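Local coordinates for probable glutamine-binding lipoprotein GlnH (GLNBP) (Mycobacterium tuberculosis, PDB 6H20), which binds amino acids as a solute-binding lipoprotein, apparently specific for aspartate, and takes part in the control of protein kinase G activity and glutamate metabolism, at residues N62-R67 and D209-A214; D78-G83 and R268-V273; R168-L173 and V189-C194; D193-L198 and A214-E219. All coordinates share one frame; numbering follows the deposited sequence.

Contact 1 (N62-R67 and D209-A214); sequences NLFSFR and DDTILA. With ASN (asparagine), chain B.
Beside the ligand-binding cleft, Phe-64, on the loop leading to strand 66-67, meets Thr-211 in the first turn of helix 210-219. The ring tip makes the approach: Phe-64 CZ lies 3.5 Å from Thr-211 CB, and CE2 comes within 3.7 Å of Thr-211 O. The two side chains run at about a right angle, and the ring meets the threonine obliquely. With CG turned anti to the carbonyl carbon (chi1 -76°), Phe-64 directs its ring at the helix. Thr-211 OG1 bonds to Tyr-235 OH, leaving CB and CG2 to face the ring. Leu-63 CD1 rests against the helix backbone, 4.1 Å from the carbonyl carbon C of Ala-214.

This is the two-lobed solute-binding fold of family 3, and the contact spans the two sides of the cleft, since 62-67 follows strand 53-57 in one lobe and 209-214 follows strand 205-207 in the other. Phe-64 and Ser-65 together face Ser-61 in a classic beta bulge. A water reinforces the junction by donating to both backbones, 3.0 Å to Asn-62 O and 2.8 Å to Ile-212 O. Asp-209 occupies the N-cap position, yet its carboxylate makes no capping bond; OD2 instead accepts from N of the bound asparagine at 2.7 Å and is also hydrogen-bonded to Tyr-235 OH, so the same tyrosine hydroxyl positions both Asp-209 and Thr-211. Ile-212 CD1 supplies an apolar wall, 3.9 Å from ND2 of the ligand side chain.

Contact 2 (D78-G83 and R268-V273); sequences DVDIAG and RKWLTV
Residues 78-83 are helical throughout, as part of helix 77-90, whereas the partner backbone changes character: it is helical to Trp-270, at the end of helix 262-270, leaves helical angles at Leu-271 and enters a 3-10 turn at Thr-272. Contact is confined to three side chains, Asp-80, Lys-269 and Trp-270, all with their CB atoms turned toward the opposing segment.

Asp-80 OD2 takes both bonds. Lys-269 NZ donates to it at 2.7 Å in a salt bridge, on the syn side but 30° out of the carboxylate plane. Lys-269 is extended from CG, itself anti to the backbone N (chi1 178°), and its side chain and that of Asp-80 come from opposite directions. These two helices belong to the same lobe of the solute-binding fold, helix 77-90 near its start and helix 262-270 near its end. Trp-270 NE1 gives a nearly straight bond, 2.8 Å to Asp-80 OD2 with an N-H...O angle of 174°; the oxygen lies practically in the indole plane, at the ring edge. The two donors reach OD2 from opposite faces of the carboxylate. Lys-269 CG rests over one indole face, 3.7 Å above the plane of the Trp-270 ring.

Contact 3 (R168-L173 and V189-C194); sequences RGTTSL and VNWADC. With ASN (asparagine), chain B.
Trp-191 turns the benzene end of its indole to Ser-172 and Thr-170, while its pyrrole edge points at the bound asparagine. Trp-191 CZ2 is 3.6 Å from Ser-172 OG and 4.0 Å from Thr-170 OG1; both hydroxyls approach obliquely. They are tied elsewhere, Ser-172 OG to Thr-208 OG1 and Thr-170 OG1 to Ala-167 O. Thr-170 OG1 also accepts from Leu-173 N as the N-cap of helix 171-176, which its chi1 of 62° allows by placing the hydroxyl between backbone N and carbonyl carbon. On the facing segment, Asn-190 and Asp-193 form a capping box that starts helix 191-199.

Farther from the ligand, Arg-168 bends at chi3 so that NH2 lies 3.6 Å from Val-189 CG2, with Val-189 N over one guanidinium face; Ser-187 OG and Gly-6 O are partners of its nitrogens. A water donates to Arg-168 O and Val-189 O, at 2.7 and 2.8 Å.

Both segments reach the ligand. Thr-171 N donates to O of the ligand's alpha-carboxylate at 2.9 Å, placing a carboxylate at a helix N-terminus, whose dipole probably stabilises it. Trp-191 NE1 stands 2.7 Å from the ligand ND2, in the indole plane. Two nitrogens so close leave the modelled amide orientation doubtful; an acceptor oxygen there, from a flipped amide or from a carboxylate such as that of aspartate, could take the indole N-H.

Contact 4 (D193-L198 and A214-E219); sequences DCLVAL and AGLVEE
Leu-195 and Leu-216 join two helices of an alpha/beta lobe: helix 191-199 belongs to the crossover from strand 184-188 to strand 205-207, which both pair in parallel with strand 163-167, and helix 210-219 follows strand 205-207.

The backbones come nearest at these two residues, with CA of Leu-195 and CA of Leu-216 6.6 Å apart, and both CB atoms point at the opposing helix. Apolar packing dominates. Leu-216 CD2 sits 4.0 Å from Leu-195 CB, so the branch of one leucine meets the base of the other. Leu-195 has CG anti to the backbone N (chi1 174°), which carries its methyls past Leu-216 toward Glu-219, one turn further along helix 210-219. Leu-195 also touches Leu-223 of strand 223-226, and Leu-216 touches Leu-146 of strand 139-148. Cys-194, next to Leu-195, is in disulfide linkage with Cys-165, fastening helix 191-199 to strand 163-167.

The remaining touch pairs a methyl with an extended acidic side chain. Glu-219 lies at the exposed end of its helix, where its N makes weak bonds to Gly-215 O and Leu-216 O. Its chain passes obliquely by Leu-195, whose CD2 lies 3.9 Å from Glu-219 CB and 3.5 Å from Glu-219 OE2.

From the N terminus, 62-67 opens the loop that contact 1 closes at 209-214, and 78-83 opens the one closed by contact 2 at 268-273; these two cross. Contact 3, closing 168-173 on 189-194, is nested inside both. Contact 4 begins where contact 3 ends, sharing Asp-193 and Cys-194; it crosses contact 1, with Ala-214 common to both, and is nested inside contact 2. Contact 2 stays within the lobe formed by the chain's early and late parts, contacts 3 and 4 within the other lobe, built from the middle of the chain, and contact 1 bridges the two. Contacts 1 and 3 both touch the ligand, while contacts 2 and 3 lie about 20 Å apart between centres.

Contact 1 (N62-R67 and D209-A214)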
loop_
_atom_site.group_PDB
_atom_site.type_symbol
_atom_site.label_atom_id
_atom_site.label_comp_id
_atom_site.label_asym_id
_atom_site.label_seq_id
_atom_site.Cartn_x
_atom_site.Cartn_y
_atom_site.Cartn_z
ATOM N N ASN A 62 -8.378 6.296 0.753
ATOM C CA ASN A 62 -8.273 7.689 1.165
ATOM C C ASN A 62 -6.897 7.944 1.768
ATOM O O ASN A 62 -6.343 7.094 2.471
ATOM C CB ASN A 62 -9.336 8.008 2.213
ATOM C CG ASN A 62 -9.412 9.494 2.508
ATOM O OD1 ASN A 62 -9.218 10.329 1.608
ATOM N ND2 ASN A 62 -9.666 9.836 3.761
ATOM N N LEU A 63 -6.351 9.126 1.481
ATOM C CA LEU A 63 -5.027 9.628 1.835
ATOM C C LEU A 63 -3.920 9.095 0.942
ATOM O O LEU A 63 -2.811 9.631 0.992
ATOM C CB LEU A 63 -4.621 9.401 3.303
ATOM C CG LEU A 63 -5.636 9.927 4.320
ATOM C CD1 LEU A 63 -5.067 9.678 5.715
ATOM C CD2 LEU A 63 -5.936 11.406 4.079
ATOM N N PHE A 64 -4.170 8.063 0.134
ATOM C CA PHE A 64 -3.139 7.398 -0.656
ATOM C C PHE A 64 -3.411 7.425 -2.146
ATOM O O PHE A 64 -2.549 7.856 -2.914
ATOM C CB PHE A 64 -2.933 5.962 -0.142
ATOM C CG PHE A 64 -2.151 5.929 1.128
ATOM C CD1 PHE A 64 -0.763 5.917 1.093
ATOM C CD2 PHE A 64 -2.787 6.032 2.351
ATOM C CE1 PHE A 64 -0.032 5.955 2.248
ATOM C CE2 PHE A 64 -2.063 6.082 3.529
ATOM C CZ PHE A 64 -0.665 6.036 3.471
ATOM N N SER A 65 -4.586 6.977 -2.578
ATOM C CA SER A 65 -4.985 7.126 -3.977
ATOM C C SER A 65 -6.507 7.102 -3.973
ATOM O O SER A 65 -7.114 6.081 -3.635
ATOM C CB SER A 65 -4.382 6.038 -4.879
ATOM O OG SER A 65 -4.690 4.720 -4.458
ATOM N N PHE A 66 -7.100 8.257 -4.245
ATOM C CA PHE A 66 -8.543 8.438 -4.154
ATOM C C PHE A 66 -8.905 9.613 -5.047
ATOM O O PHE A 66 -8.043 10.403 -5.433
ATOM C CB PHE A 66 -8.975 8.685 -2.700
ATOM C CG PHE A 66 -8.510 10.003 -2.135
ATOM C CD1 PHE A 66 -7.219 10.142 -1.630
ATOM C CD2 PHE A 66 -9.353 11.105 -2.125
ATOM C CE1 PHE A 66 -6.784 11.354 -1.106
ATOM C CE2 PHE A 66 -8.921 12.321 -1.602
ATOM C CZ PHE A 66 -7.637 12.449 -1.097
ATOM N N ARG A 67 -10.187 9.718 -5.393
ATOM C CA ARG A 67 -10.646 10.864 -6.174
ATOM C C ARG A 67 -11.098 11.969 -5.227
ATOM O O ARG A 67 -12.006 11.764 -4.413
ATOM C CB ARG A 67 -11.762 10.495 -7.154
ATOM C CG ARG A 67 -12.128 11.659 -8.068
ATOM C CD ARG A 67 -13.160 11.299 -9.136
ATOM N NE ARG A 67 -12.904 10.016 -9.781
ATOM C CZ ARG A 67 -12.010 9.822 -10.747
ATOM N NH1 ARG A 67 -11.257 10.825 -11.182
ATOM N NH2 ARG A 67 -11.862 8.613 -11.267
ATOM N N ASP A 209 -3.276 -2.022 7.409
ATOM C CA ASP A 209 -2.244 -1.045 7.725
ATOM C C ASP A 209 -2.839 0.156 8.452
ATOM O O ASP A 209 -3.861 0.702 8.032
ATOM C CB ASP A 209 -1.650 -0.512 6.416
ATOM C CG ASP A 209 -1.183 -1.596 5.452
ATOM O OD1 ASP A 209 -1.223 -2.812 5.751
ATOM O OD2 ASP A 209 -0.770 -1.183 4.354
ATOM N N ASP A 210 -2.151 0.610 9.511
ATOM C CA ASP A 210 -2.655 1.758 10.267
ATOM C C ASP A 210 -2.773 3.017 9.410
ATOM O O ASP A 210 -3.671 3.841 9.637
ATOM C CB ASP A 210 -1.847 1.991 11.555
ATOM C CG ASP A 210 -0.337 2.186 11.339
ATOM O OD1 ASP A 210 0.209 2.068 10.221
ATOM O OD2 ASP A 210 0.326 2.471 12.366
ATOM N N THR A 211 -1.903 3.161 8.408
ATOM C CA THR A 211 -2.000 4.241 7.427
ATOM C C THR A 211 -3.346 4.227 6.703
ATOM O O THR A 211 -4.029 5.257 6.613
ATOM C CB THR A 211 -0.889 4.040 6.396
ATOM O OG1 THR A 211 -0.828 2.647 6.074
ATOM C CG2 THR A 211 0.471 4.486 6.961
ATOM N N ILE A 212 -3.719 3.074 6.135
ATOM C CA ILE A 212 -5.006 2.937 5.442
ATOM C C ILE A 212 -6.154 3.180 6.414
ATOM O O ILE A 212 -7.133 3.884 6.099
ATOM C CB ILE A 212 -5.107 1.551 4.768
ATOM C CG1 ILE A 212 -4.006 1.384 3.724
ATOM C CG2 ILE A 212 -6.516 1.346 4.153
ATOM C CD1 ILE A 212 -3.981 -0.014 3.112
ATOM N N LEU A 213 -6.057 2.598 7.613
ATOM C CA LEU A 213 -7.114 2.783 8.608
ATOM C C LEU A 213 -7.291 4.253 8.976
ATOM O O LEU A 213 -8.424 4.709 9.181
ATOM C CB LEU A 213 -6.803 1.969 9.863
ATOM C CG LEU A 213 -6.758 0.445 9.731
ATOM C CD1 LEU A 213 -6.497 -0.166 11.108
ATOM C CD2 LEU A 213 -8.060 -0.105 9.132
ATOM N N ALA A 214 -6.183 5.006 9.071
ATOM C CA ALA A 214 -6.288 6.438 9.350
ATOM C C ALA A 214 -7.073 7.165 8.264
ATOM O O ALA A 214 -7.825 8.105 8.555
ATOM C CB ALA A 214 -4.891 7.043 9.510
HETATM N N ASN B . -0.174 -3.069 2.444
HETATM C CA ASN B . -1.053 -4.238 2.420
HETATM C C ASN B . -0.685 -5.121 1.242
HETATM O O ASN B . -1.441 -6.045 0.889
HETATM C CB ASN B . -2.521 -3.815 2.344
HETATM C CG ASN B . -2.876 -3.168 1.028
HETATM O OD1 ASN B . -2.018 -2.734 0.266
HETATM N ND2 ASN B . -4.156 -3.134 0.738
HETATM O OXT ASN B . 0.386 -4.895 0.639
HETATM O O HOH W 1 -7.819 4.707 3.468
#

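Contact 2 (D78-G83 and R268-V273)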
loop_
_atom_site.group_PDB
_atom_site.type_symbol
_atom_site.label_atom_id
_atom_site.label_comp_id
_atom_site.label_asym_id
_atom_site.label_seq_id
_atom_site.Cartn_x
_atom_site.Cartn_y
_atom_site.Cartn_z
ATOM N N ASP A 78 0.339 8.164 -2.323
ATOM C CA ASP A 78 0.893 7.284 -3.352
ATOM C C ASP A 78 0.909 7.963 -4.720
ATOM O O ASP A 78 1.869 7.798 -5.488
ATOM C CB ASP A 78 0.104 5.977 -3.424
ATOM C CG ASP A 78 0.540 4.953 -2.388
ATOM O OD1 ASP A 78 1.666 5.052 -1.850
ATOM O OD2 ASP A 78 -0.244 4.007 -2.167
ATOM N N VAL A 79 -0.143 8.720 -5.046
ATOM C CA VAL A 79 -0.155 9.495 -6.285
ATOM C C VAL A 79 1.037 10.444 -6.328
ATOM O O VAL A 79 1.718 10.577 -7.359
ATOM C CB VAL A 79 -1.488 10.257 -6.396
ATOM C CG1 VAL A 79 -1.474 11.157 -7.616
ATOM C CG2 VAL A 79 -2.636 9.270 -6.450
ATOM N N ASP A 80 1.314 11.104 -5.204
ATOM C CA ASP A 80 2.401 12.076 -5.157
ATOM C C ASP A 80 3.761 11.398 -5.248
ATOM O O ASP A 80 4.663 11.924 -5.908
ATOM C CB ASP A 80 2.268 12.950 -3.908
ATOM C CG ASP A 80 1.146 13.970 -4.030
ATOM O OD1 ASP A 80 0.642 14.201 -5.153
ATOM O OD2 ASP A 80 0.764 14.540 -2.985
ATOM N N ILE A 81 3.919 10.230 -4.609
ATOM C CA ILE A 81 5.158 9.455 -4.754
ATOM C C ILE A 81 5.392 9.119 -6.222
ATOM O O ILE A 81 6.488 9.329 -6.765
ATOM C CB ILE A 81 5.117 8.184 -3.882
ATOM C CG1 ILE A 81 5.175 8.534 -2.393
ATOM C CG2 ILE A 81 6.264 7.252 -4.280
ATOM C CD1 ILE A 81 6.526 9.093 -1.919
ATOM N N ALA A 82 4.346 8.625 -6.897
ATOM C CA ALA A 82 4.463 8.301 -8.319
ATOM C C ALA A 82 4.814 9.534 -9.130
ATOM O O ALA A 82 5.611 9.460 -10.073
ATOM C CB ALA A 82 3.161 7.671 -8.840
ATOM N N GLY A 83 4.246 10.686 -8.765
ATOM C CA GLY A 83 4.541 11.907 -9.489
ATOM C C GLY A 83 5.989 12.336 -9.369
ATOM O O GLY A 83 6.518 12.983 -10.273
ATOM N N ARG A 268 3.594 15.438 5.702
ATOM C CA ARG A 268 2.811 16.487 6.345
ATOM C C ARG A 268 1.541 16.793 5.558
ATOM O O ARG A 268 0.517 17.152 6.146
ATOM C CB ARG A 268 3.674 17.733 6.546
ATOM C CG ARG A 268 4.815 17.521 7.540
ATOM C CD ARG A 268 5.556 18.818 7.892
ATOM N NE ARG A 268 5.827 19.645 6.721
ATOM C CZ ARG A 268 5.087 20.686 6.354
ATOM N NH1 ARG A 268 4.026 21.030 7.075
ATOM N NH2 ARG A 268 5.402 21.378 5.266
ATOM N N LYS A 269 1.577 16.627 4.236
ATOM C CA LYS A 269 0.401 16.905 3.420
ATOM C C LYS A 269 -0.704 15.884 3.669
ATOM O O LYS A 269 -1.888 16.242 3.708
ATOM C CB LYS A 269 0.813 16.908 1.947
ATOM C CG LYS A 269 -0.290 17.146 0.931
ATOM C CD LYS A 269 0.331 17.249 -0.461
ATOM C CE LYS A 269 -0.707 17.336 -1.567
ATOM N NZ LYS A 269 -0.034 17.170 -2.894
ATOM N N TRP A 270 -0.340 14.621 3.890
ATOM C CA TRP A 270 -1.298 13.523 3.861
ATOM C C TRP A 270 -1.497 12.795 5.183
ATOM O O TRP A 270 -2.592 12.275 5.414
ATOM C CB TRP A 270 -0.887 12.492 2.790
ATOM C CG TRP A 270 -1.028 13.041 1.402
ATOM C CD1 TRP A 270 -0.018 13.312 0.506
ATOM C CD2 TRP A 270 -2.243 13.438 0.765
ATOM N NE1 TRP A 270 -0.543 13.830 -0.654
ATOM C CE2 TRP A 270 -1.907 13.914 -0.522
ATOM C CE3 TRP A 270 -3.593 13.413 1.148
ATOM C CZ2 TRP A 270 -2.866 14.380 -1.417
ATOM C CZ3 TRP A 270 -4.542 13.880 0.258
ATOM C CH2 TRP A 270 -4.177 14.347 -1.016
ATOM N N LEU A 271 -0.484 12.713 6.044
ATOM C CA LEU A 271 -0.456 11.688 7.081
ATOM C C LEU A 271 -0.333 12.233 8.498
ATOM O O LEU A 271 -0.061 11.454 9.421
ATOM C CB LEU A 271 0.681 10.693 6.808
ATOM C CG LEU A 271 0.592 9.977 5.456
ATOM C CD1 LEU A 271 1.721 8.950 5.308
ATOM C CD2 LEU A 271 -0.766 9.323 5.248
ATOM N N THR A 272 -0.533 13.538 8.705
ATOM C CA THR A 272 -0.359 14.088 10.050
ATOM C C THR A 272 -1.335 13.492 11.060
ATOM O O THR A 272 -1.071 13.570 12.266
ATOM C CB THR A 272 -0.458 15.619 10.049
ATOM O OG1 THR A 272 -1.708 16.031 9.476
ATOM C CG2 THR A 272 0.687 16.221 9.261
ATOM N N VAL A 273 -2.434 12.888 10.597
ATOM C CA VAL A 273 -3.354 12.191 11.496
ATOM C C VAL A 273 -2.640 11.132 12.332
ATOM O O VAL A 273 -3.074 10.807 13.446
ATOM C CB VAL A 273 -4.537 11.607 10.688
ATOM C CG1 VAL A 273 -4.048 10.566 9.693
ATOM C CG2 VAL A 273 -5.585 11.023 11.610
#

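Contact 3 (R168-L173 and V189-C194)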
loop_
_atom_site.group_PDB
_atom_site.type_symbol
_atom_site.label_atom_id
_atom_site.label_comp_id
_atom_site.label_asym_id
_atom_site.label_seq_id
_atom_site.Cartn_x
_atom_site.Cartn_y
_atom_site.Cartn_z
ATOM N N ARG A 168 -9.425 -8.512 -0.542
ATOM C CA ARG A 168 -8.794 -9.683 -1.121
ATOM C C ARG A 168 -7.436 -9.300 -1.709
ATOM O O ARG A 168 -7.224 -8.168 -2.157
ATOM C CB ARG A 168 -9.715 -10.300 -2.181
ATOM C CG ARG A 168 -10.884 -11.059 -1.555
ATOM C CD ARG A 168 -11.721 -11.823 -2.575
ATOM N NE ARG A 168 -12.493 -10.942 -3.450
ATOM C CZ ARG A 168 -13.634 -10.348 -3.114
ATOM N NH1 ARG A 168 -14.151 -10.509 -1.899
ATOM N NH2 ARG A 168 -14.264 -9.576 -4.000
ATOM N N GLY A 169 -6.493 -10.233 -1.642
ATOM C CA GLY A 169 -5.200 -9.996 -2.262
ATOM C C GLY A 169 -4.231 -9.228 -1.398
ATOM O O GLY A 169 -3.241 -8.690 -1.916
ATOM N N THR A 170 -4.470 -9.159 -0.095
ATOM C CA THR A 170 -3.648 -8.322 0.768
ATOM C C THR A 170 -2.908 -9.154 1.803
ATOM O O THR A 170 -3.315 -10.265 2.161
ATOM C CB THR A 170 -4.501 -7.278 1.503
ATOM O OG1 THR A 170 -5.459 -7.939 2.349
ATOM C CG2 THR A 170 -5.207 -6.354 0.514
ATOM N N THR A 171 -1.811 -8.582 2.306
ATOM C CA THR A 171 -1.125 -9.191 3.436
ATOM C C THR A 171 -2.015 -9.178 4.662
ATOM O O THR A 171 -1.860 -10.035 5.541
ATOM C CB THR A 171 0.134 -8.388 3.774
ATOM O OG1 THR A 171 -0.241 -7.027 4.030
ATOM C CG2 THR A 171 1.189 -8.459 2.631
ATOM N N SER A 172 -2.974 -8.244 4.701
ATOM C CA SER A 172 -3.859 -8.108 5.852
ATOM C C SER A 172 -4.688 -9.361 6.045
ATOM O O SER A 172 -4.870 -9.833 7.176
ATOM C CB SER A 172 -4.781 -6.910 5.633
ATOM O OG SER A 172 -4.051 -5.795 5.170
ATOM N N LEU A 173 -5.196 -9.916 4.940
ATOM C CA LEU A 173 -5.956 -11.158 4.992
ATOM C C LEU A 173 -5.102 -12.278 5.559
ATOM O O LEU A 173 -5.545 -13.036 6.428
ATOM C CB LEU A 173 -6.438 -11.503 3.581
ATOM C CG LEU A 173 -7.090 -12.861 3.324
ATOM C CD1 LEU A 173 -8.211 -13.142 4.313
ATOM C CD2 LEU A 173 -7.606 -12.917 1.884
ATOM N N VAL A 189 -13.421 -6.048 -2.333
ATOM C CA VAL A 189 -12.471 -5.639 -3.369
ATOM C C VAL A 189 -11.476 -4.618 -2.832
ATOM O O VAL A 189 -10.265 -4.729 -3.065
ATOM C CB VAL A 189 -13.210 -5.100 -4.606
ATOM C CG1 VAL A 189 -12.196 -4.574 -5.626
ATOM C CG2 VAL A 189 -14.066 -6.179 -5.216
ATOM N N ASN A 190 -11.961 -3.586 -2.139
ATOM C CA ASN A 190 -11.069 -2.527 -1.698
ATOM C C ASN A 190 -11.459 -2.044 -0.305
ATOM O O ASN A 190 -12.534 -2.360 0.212
ATOM C CB ASN A 190 -10.943 -1.395 -2.729
ATOM C CG ASN A 190 -12.238 -0.662 -2.950
ATOM O OD1 ASN A 190 -12.848 -0.161 -2.008
ATOM N ND2 ASN A 190 -12.674 -0.601 -4.203
ATOM N N TRP A 191 -10.551 -1.275 0.306
ATOM C CA TRP A 191 -10.732 -0.892 1.702
ATOM C C TRP A 191 -11.913 0.048 1.904
ATOM O O TRP A 191 -12.526 0.033 2.977
ATOM C CB TRP A 191 -9.437 -0.306 2.262
ATOM C CG TRP A 191 -8.396 -1.363 2.338
ATOM C CD1 TRP A 191 -7.281 -1.471 1.555
ATOM C CD2 TRP A 191 -8.395 -2.503 3.206
ATOM N NE1 TRP A 191 -6.580 -2.595 1.903
ATOM C CE2 TRP A 191 -7.232 -3.248 2.909
ATOM C CE3 TRP A 191 -9.249 -2.962 4.216
ATOM C CZ2 TRP A 191 -6.921 -4.432 3.563
ATOM C CZ3 TRP A 191 -8.942 -4.139 4.876
ATOM C CH2 TRP A 191 -7.773 -4.868 4.545
ATOM N N ALA A 192 -12.256 0.851 0.893
ATOM C CA ALA A 192 -13.438 1.699 1.022
ATOM C C ALA A 192 -14.688 0.853 1.223
ATOM O O ALA A 192 -15.633 1.291 1.897
ATOM C CB ALA A 192 -13.571 2.590 -0.209
ATOM N N ASP A 193 -14.706 -0.360 0.650
ATOM C CA ASP A 193 -15.850 -1.253 0.811
ATOM C C ASP A 193 -15.979 -1.723 2.255
ATOM O O ASP A 193 -17.095 -1.923 2.748
ATOM C CB ASP A 193 -15.716 -2.449 -0.130
ATOM C CG ASP A 193 -15.640 -2.040 -1.582
ATOM O OD1 ASP A 193 -16.234 -1.004 -1.951
ATOM O OD2 ASP A 193 -14.993 -2.762 -2.370
ATOM N N CYS A 194 -14.845 -1.922 2.942
ATOM C CA CYS A 194 -14.895 -2.286 4.356
ATOM C C CYS A 194 -15.506 -1.164 5.171
ATOM O O CYS A 194 -16.263 -1.413 6.118
ATOM C CB CYS A 194 -13.493 -2.586 4.892
ATOM S SG CYS A 194 -12.797 -4.157 4.393
HETATM N N ASN B . -0.174 -3.069 2.444
HETATM C CA ASN B . -1.053 -4.238 2.420
HETATM C C ASN B . -0.685 -5.121 1.242
HETATM O O ASN B . -1.441 -6.045 0.889
HETATM C CB ASN B . -2.521 -3.815 2.344
HETATM C CG ASN B . -2.876 -3.168 1.028
HETATM O OD1 ASN B . -2.018 -2.734 0.266
HETATM N ND2 ASN B . -4.156 -3.134 0.738
HETATM O OXT ASN B . 0.386 -4.895 0.639
HETATM O O HOH W 2 -8.640 -6.788 -3.975
#

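Contact 4 (D193-L198 and A214-E219)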
loop_
_atom_site.group_PDB
_atom_site.type_symbol
_atom_site.label_atom_id
_atom_site.label_comp_id
_atom_site.label_asym_id
_atom_site.label_seq_id
_atom_site.Cartn_x
_atom_site.Cartn_y
_atom_site.Cartn_z
ATOM N N ASP A 193 -14.706 -0.360 0.650
ATOM C CA ASP A 193 -15.850 -1.253 0.811
ATOM C C ASP A 193 -15.979 -1.723 2.255
ATOM O O ASP A 193 -17.095 -1.923 2.748
ATOM C CB ASP A 193 -15.716 -2.449 -0.130
ATOM C CG ASP A 193 -15.640 -2.040 -1.582
ATOM O OD1 ASP A 193 -16.234 -1.004 -1.951
ATOM O OD2 ASP A 193 -14.993 -2.762 -2.370
ATOM N N CYS A 194 -14.845 -1.922 2.942
ATOM C CA CYS A 194 -14.895 -2.286 4.356
ATOM C C CYS A 194 -15.506 -1.164 5.171
ATOM O O CYS A 194 -16.263 -1.413 6.118
ATOM C CB CYS A 194 -13.493 -2.586 4.892
ATOM S SG CYS A 194 -12.797 -4.157 4.393
ATOM N N LEU A 195 -15.196 0.082 4.811
ATOM C CA LEU A 195 -15.772 1.201 5.544
ATOM C C LEU A 195 -17.282 1.232 5.377
ATOM O O LEU A 195 -18.019 1.393 6.354
ATOM C CB LEU A 195 -15.137 2.516 5.090
ATOM C CG LEU A 195 -15.794 3.740 5.722
ATOM C CD1 LEU A 195 -15.662 3.686 7.243
ATOM C CD2 LEU A 195 -15.202 5.021 5.167
ATOM N N VAL A 196 -17.763 1.047 4.148
ATOM C CA VAL A 196 -19.208 1.002 3.921
ATOM C C VAL A 196 -19.847 -0.109 4.747
ATOM O O VAL A 196 -20.884 0.090 5.393
ATOM C CB VAL A 196 -19.517 0.847 2.420
ATOM C CG1 VAL A 196 -21.011 0.585 2.210
ATOM C CG2 VAL A 196 -19.083 2.093 1.675
ATOM N N ALA A 197 -19.236 -1.295 4.738
ATOM C CA ALA A 197 -19.781 -2.420 5.490
ATOM C C ALA A 197 -19.873 -2.103 6.978
ATOM O O ALA A 197 -20.845 -2.483 7.644
ATOM C CB ALA A 197 -18.923 -3.661 5.263
ATOM N N LEU A 198 -18.868 -1.418 7.523
ATOM C CA LEU A 198 -18.898 -1.091 8.946
ATOM C C LEU A 198 -19.925 -0.005 9.223
ATOM O O LEU A 198 -20.654 -0.062 10.224
ATOM C CB LEU A 198 -17.502 -0.677 9.415
ATOM C CG LEU A 198 -17.309 -0.430 10.913
ATOM C CD1 LEU A 198 -17.787 -1.605 11.765
ATOM C CD2 LEU A 198 -15.842 -0.142 11.191
ATOM N N ALA A 214 -6.183 5.006 9.071
ATOM C CA ALA A 214 -6.288 6.438 9.350
ATOM C C ALA A 214 -7.073 7.165 8.264
ATOM O O ALA A 214 -7.825 8.105 8.555
ATOM C CB ALA A 214 -4.891 7.043 9.510
ATOM N N GLY A 215 -6.927 6.736 7.008
ATOM C CA GLY A 215 -7.738 7.304 5.947
ATOM C C GLY A 215 -9.215 7.027 6.148
ATOM O O GLY A 215 -10.068 7.875 5.853
ATOM N N LEU A 216 -9.539 5.833 6.651
ATOM C CA LEU A 216 -10.934 5.517 6.952
ATOM C C LEU A 216 -11.451 6.349 8.123
ATOM O O LEU A 216 -12.609 6.803 8.105
ATOM C CB LEU A 216 -11.089 4.017 7.220
ATOM C CG LEU A 216 -10.637 3.112 6.070
ATOM C CD1 LEU A 216 -10.963 1.677 6.427
ATOM C CD2 LEU A 216 -11.295 3.522 4.757
ATOM N N VAL A 217 -10.620 6.563 9.149
ATOM C CA VAL A 217 -11.017 7.415 10.276
ATOM C C VAL A 217 -11.311 8.829 9.806
ATOM O O VAL A 217 -12.234 9.485 10.300
ATOM C CB VAL A 217 -9.938 7.411 11.374
ATOM C CG1 VAL A 217 -10.231 8.488 12.433
ATOM C CG2 VAL A 217 -9.850 6.048 12.021
ATOM N N GLU A 218 -10.514 9.339 8.864
ATOM C CA GLU A 218 -10.753 10.694 8.376
ATOM C C GLU A 218 -12.119 10.817 7.728
ATOM O O GLU A 218 -12.745 11.881 7.797
ATOM C CB GLU A 218 -9.658 11.114 7.394
ATOM C CG GLU A 218 -8.282 11.213 8.012
ATOM C CD GLU A 218 -7.794 12.641 8.145
ATOM O OE1 GLU A 218 -8.640 13.548 8.282
ATOM O OE2 GLU A 218 -6.564 12.857 8.111
ATOM N N GLU A 219 -12.613 9.737 7.126
ATOM C CA GLU A 219 -13.946 9.750 6.540
ATOM C C GLU A 219 -15.036 9.504 7.567
ATOM O O GLU A 219 -16.182 9.908 7.341
ATOM C CB GLU A 219 -14.031 8.703 5.428
ATOM C CG GLU A 219 -13.160 9.060 4.229
ATOM C CD GLU A 219 -13.067 7.963 3.182
ATOM O OE1 GLU A 219 -13.306 8.264 1.994
ATOM O OE2 GLU A 219 -12.731 6.813 3.533
#